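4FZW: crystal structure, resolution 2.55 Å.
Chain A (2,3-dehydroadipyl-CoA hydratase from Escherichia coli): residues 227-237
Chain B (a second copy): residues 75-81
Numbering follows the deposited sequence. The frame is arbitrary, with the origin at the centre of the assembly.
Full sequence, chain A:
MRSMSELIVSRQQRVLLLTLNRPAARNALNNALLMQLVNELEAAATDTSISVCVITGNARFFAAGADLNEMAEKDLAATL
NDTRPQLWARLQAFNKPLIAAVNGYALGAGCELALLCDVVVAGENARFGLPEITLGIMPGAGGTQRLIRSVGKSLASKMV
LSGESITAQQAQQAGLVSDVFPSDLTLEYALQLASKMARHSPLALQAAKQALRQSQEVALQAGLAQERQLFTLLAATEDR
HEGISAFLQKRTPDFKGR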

# COMPACT_ATOMS: atom_id res chain seq x y z
N GLU A 227 9.18 3.87 -12.41
CA GLU A 227 10.42 4.56 -12.77
C GLU A 227 10.86 4.10 -14.16
O GLU A 227 11.20 4.90 -15.03
CB GLU A 227 11.52 4.24 -11.77
CG GLU A 227 12.89 4.75 -12.16
CD GLU A 227 14.01 4.15 -11.33
OE1 GLU A 227 14.56 3.11 -11.74
OE2 GLU A 227 14.34 4.73 -10.27
N ARG A 228 10.83 2.80 -14.38
CA ARG A 228 11.00 2.28 -15.72
C ARG A 228 10.12 2.98 -16.76
O ARG A 228 10.63 3.43 -17.78
CB ARG A 228 10.87 0.75 -15.74
CG ARG A 228 12.11 0.07 -15.11
CD ARG A 228 13.38 0.68 -15.71
NE ARG A 228 13.40 0.46 -17.16
CZ ARG A 228 14.38 0.84 -17.98
NH1 ARG A 228 15.44 1.49 -17.52
NH2 ARG A 228 14.28 0.57 -19.28
N GLN A 229 8.82 3.15 -16.48
CA GLN A 229 7.96 3.78 -17.51
C GLN A 229 8.17 5.28 -17.71
O GLN A 229 8.01 5.77 -18.83
CB GLN A 229 6.46 3.41 -17.40
CG GLN A 229 5.76 3.78 -16.11
CD GLN A 229 4.65 2.80 -15.74
OE1 GLN A 229 4.75 1.59 -16.00
NE2 GLN A 229 3.60 3.31 -15.12
N LEU A 230 8.56 6.00 -16.65
CA LEU A 230 8.99 7.41 -16.82
C LEU A 230 10.37 7.47 -17.51
O LEU A 230 10.64 8.35 -18.32
CB LEU A 230 9.01 8.15 -15.49
CG LEU A 230 7.65 8.53 -14.85
CD1 LEU A 230 7.74 8.60 -13.34
CD2 LEU A 230 7.05 9.84 -15.38
N PHE A 231 11.23 6.50 -17.22
CA PHE A 231 12.48 6.38 -17.94
C PHE A 231 12.23 6.26 -19.43
O PHE A 231 12.79 7.00 -20.24
CB PHE A 231 13.25 5.12 -17.49
CG PHE A 231 14.59 4.98 -18.15
CD1 PHE A 231 15.70 5.70 -17.69
CD2 PHE A 231 14.75 4.15 -19.26
CE1 PHE A 231 16.94 5.59 -18.32
CE2 PHE A 231 16.03 4.03 -19.89
CZ PHE A 231 17.11 4.76 -19.41
N THR A 232 11.39 5.29 -19.78
CA THR A 232 11.17 4.93 -21.16
C THR A 232 10.56 6.11 -21.92
O THR A 232 10.87 6.36 -23.08
CB THR A 232 10.29 3.67 -21.25
OG1 THR A 232 10.97 2.58 -20.62
CG2 THR A 232 9.99 3.32 -22.70
N LEU A 233 9.70 6.85 -21.22
CA LEU A 233 9.16 8.11 -21.73
C LEU A 233 10.28 9.03 -22.25
O LEU A 233 10.23 9.47 -23.40
CB LEU A 233 8.38 8.80 -20.61
CG LEU A 233 7.70 10.12 -20.90
CD1 LEU A 233 6.54 9.91 -21.85
CD2 LEU A 233 7.22 10.73 -19.60
N LEU A 234 11.29 9.30 -21.41
CA LEU A 234 12.42 10.14 -21.80
C LEU A 234 13.17 9.59 -23.01
O LEU A 234 13.61 10.35 -23.88
CB LEU A 234 13.40 10.30 -20.64
CG LEU A 234 12.85 10.98 -19.40
CD1 LEU A 234 13.95 11.06 -18.35
CD2 LEU A 234 12.32 12.37 -19.76
N ALA A 235 13.35 8.27 -23.05
CA ALA A 235 14.02 7.65 -24.19
C ALA A 235 13.44 8.18 -25.48
O ALA A 235 14.16 8.34 -26.47
CB ALA A 235 13.89 6.14 -24.13
N ALA A 236 12.14 8.47 -25.44
CA ALA A 236 11.39 8.91 -26.62
C ALA A 236 11.49 10.42 -26.92
O ALA A 236 10.95 10.89 -27.93
CB ALA A 236 9.93 8.49 -26.51
N THR A 237 12.15 11.17 -26.05
CA THR A 237 12.25 12.62 -26.21
C THR A 237 13.47 13.09 -27.03
O THR A 237 14.48 12.40 -27.13
CB THR A 237 12.22 13.36 -24.84
OG1 THR A 237 13.36 12.99 -24.05
CG2 THR A 237 10.93 13.05 -24.09
N ASP B 75 16.00 3.20 -29.04
CA ASP B 75 15.00 4.23 -29.29
C ASP B 75 13.74 3.91 -28.50
O ASP B 75 13.68 2.89 -27.83
CB ASP B 75 14.64 4.29 -30.77
CG ASP B 75 15.84 4.57 -31.65
OD1 ASP B 75 16.82 5.17 -31.16
OD2 ASP B 75 15.79 4.19 -32.83
N LEU B 76 12.73 4.77 -28.61
CA LEU B 76 11.48 4.55 -27.90
C LEU B 76 11.06 3.08 -27.95
O LEU B 76 10.71 2.49 -26.93
CB LEU B 76 10.35 5.40 -28.46
CG LEU B 76 9.00 4.99 -27.88
CD1 LEU B 76 9.05 5.04 -26.35
CD2 LEU B 76 7.86 5.85 -28.42
N ALA B 77 11.09 2.51 -29.16
CA ALA B 77 10.65 1.13 -29.37
C ALA B 77 11.63 0.13 -28.77
O ALA B 77 11.22 -0.87 -28.18
CB ALA B 77 10.45 0.85 -30.86
N ALA B 78 12.93 0.40 -28.94
CA ALA B 78 13.98 -0.47 -28.41
C ALA B 78 14.11 -0.36 -26.88
O ALA B 78 14.62 -1.27 -26.23
CB ALA B 78 15.31 -0.17 -29.08
N THR B 79 13.67 0.76 -26.32
CA THR B 79 13.76 0.95 -24.88
C THR B 79 12.64 0.19 -24.17
O THR B 79 12.84 -0.37 -23.10
CB THR B 79 13.73 2.45 -24.50
OG1 THR B 79 14.75 3.15 -25.22
CG2 THR B 79 13.98 2.63 -23.01
N LEU B 80 11.46 0.18 -24.78
CA LEU B 80 10.32 -0.57 -24.24
C LEU B 80 10.63 -2.06 -24.07
O LEU B 80 10.22 -2.67 -23.08
CB LEU B 80 9.11 -0.38 -25.15
CG LEU B 80 8.47 1.00 -25.09
CD1 LEU B 80 7.70 1.31 -26.35
CD2 LEU B 80 7.58 1.10 -23.86
N ASN B 81 11.34 -2.64 -25.03
CA ASN B 81 11.60 -4.08 -25.06
C ASN B 81 12.99 -4.49 -24.56
O ASN B 81 13.43 -5.62 -24.78
CB ASN B 81 11.36 -4.64 -26.46

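Two threonines sit at the centre of this contact, yet no hydrogen bond crosses it: each hydroxyl is turned back onto its own backbone, and the helices meet through methyl groups and small side chains. In chain A, A:Thr232 OG1 donates to A:Arg228 O at 3.0 Å. In chain B, B:Thr79 OG1 donates to B:Asp75 O at 2.8 Å. Both threonines adopt the m rotamer, and in both the acceptor is the carbonyl four residues earlier, which also receives the threonine's own backbone N–H. A polar residue thus pays its hydrogen-bonding cost locally and can be buried against a neighbour without needing a partner there.

The two helices run nearly antiparallel, at 158°, and their axes approach to 8.7 Å. Their register places A:Thr232 near B:Thr79, with CA atoms 6.0 Å apart, and A:Ala236 near B:Leu76, where the CA of one lies 4.5 Å from the CA of the other. The backbones therefore draw closer where the chain A helix has just ended, and the residues there, A:Ala235 and A:Ala236, carry only a methyl each.

B:Thr79 points toward chain A and has the largest covered area of any residue in the contact. Its CG2 packs 3.8 Å from A:Thr232 OG1 and reaches the edge of the A:Phe231 ring, 4.0 Å from CE2 and near the ring plane. Its OG1 lies 3.3 Å from A:Ala235 CB, so a hydroxyl already engaged with its own backbone rests against a methyl. A:Phe231 starts out sideways, but the end of its side chain, in the t rotamer, comes nearer.

Leucines fill the space beside this centre. B:Leu76 CD1 lies 3.6 Å from A:Ala236 CB, an apolar contact, and the same methyl is 4.1 Å from A:Thr232 CG2. That threonine methyl also meets B:Leu80 CD2 at 3.5 Å, so A:Thr232 CG2 touches leucines one helical turn apart.

A:Arg228 approaches without bonding. Its NH2 stops 4.2 Å from B:Thr79 O, with the oxygen near the guanidinium plane at its edge, while NH1 is hydrogen-bonded elsewhere in the structure.

The rules that can be read here are compact. On chain A, alanine occupies the closest CA approach, facing a leucine of chain B; threonine hydroxyls are satisfied by backbone carbonyls of their own chain, and methyl groups make much of the packing. Together the two stretches bury 319 Å², a modest patch with no hydrogen bond across it.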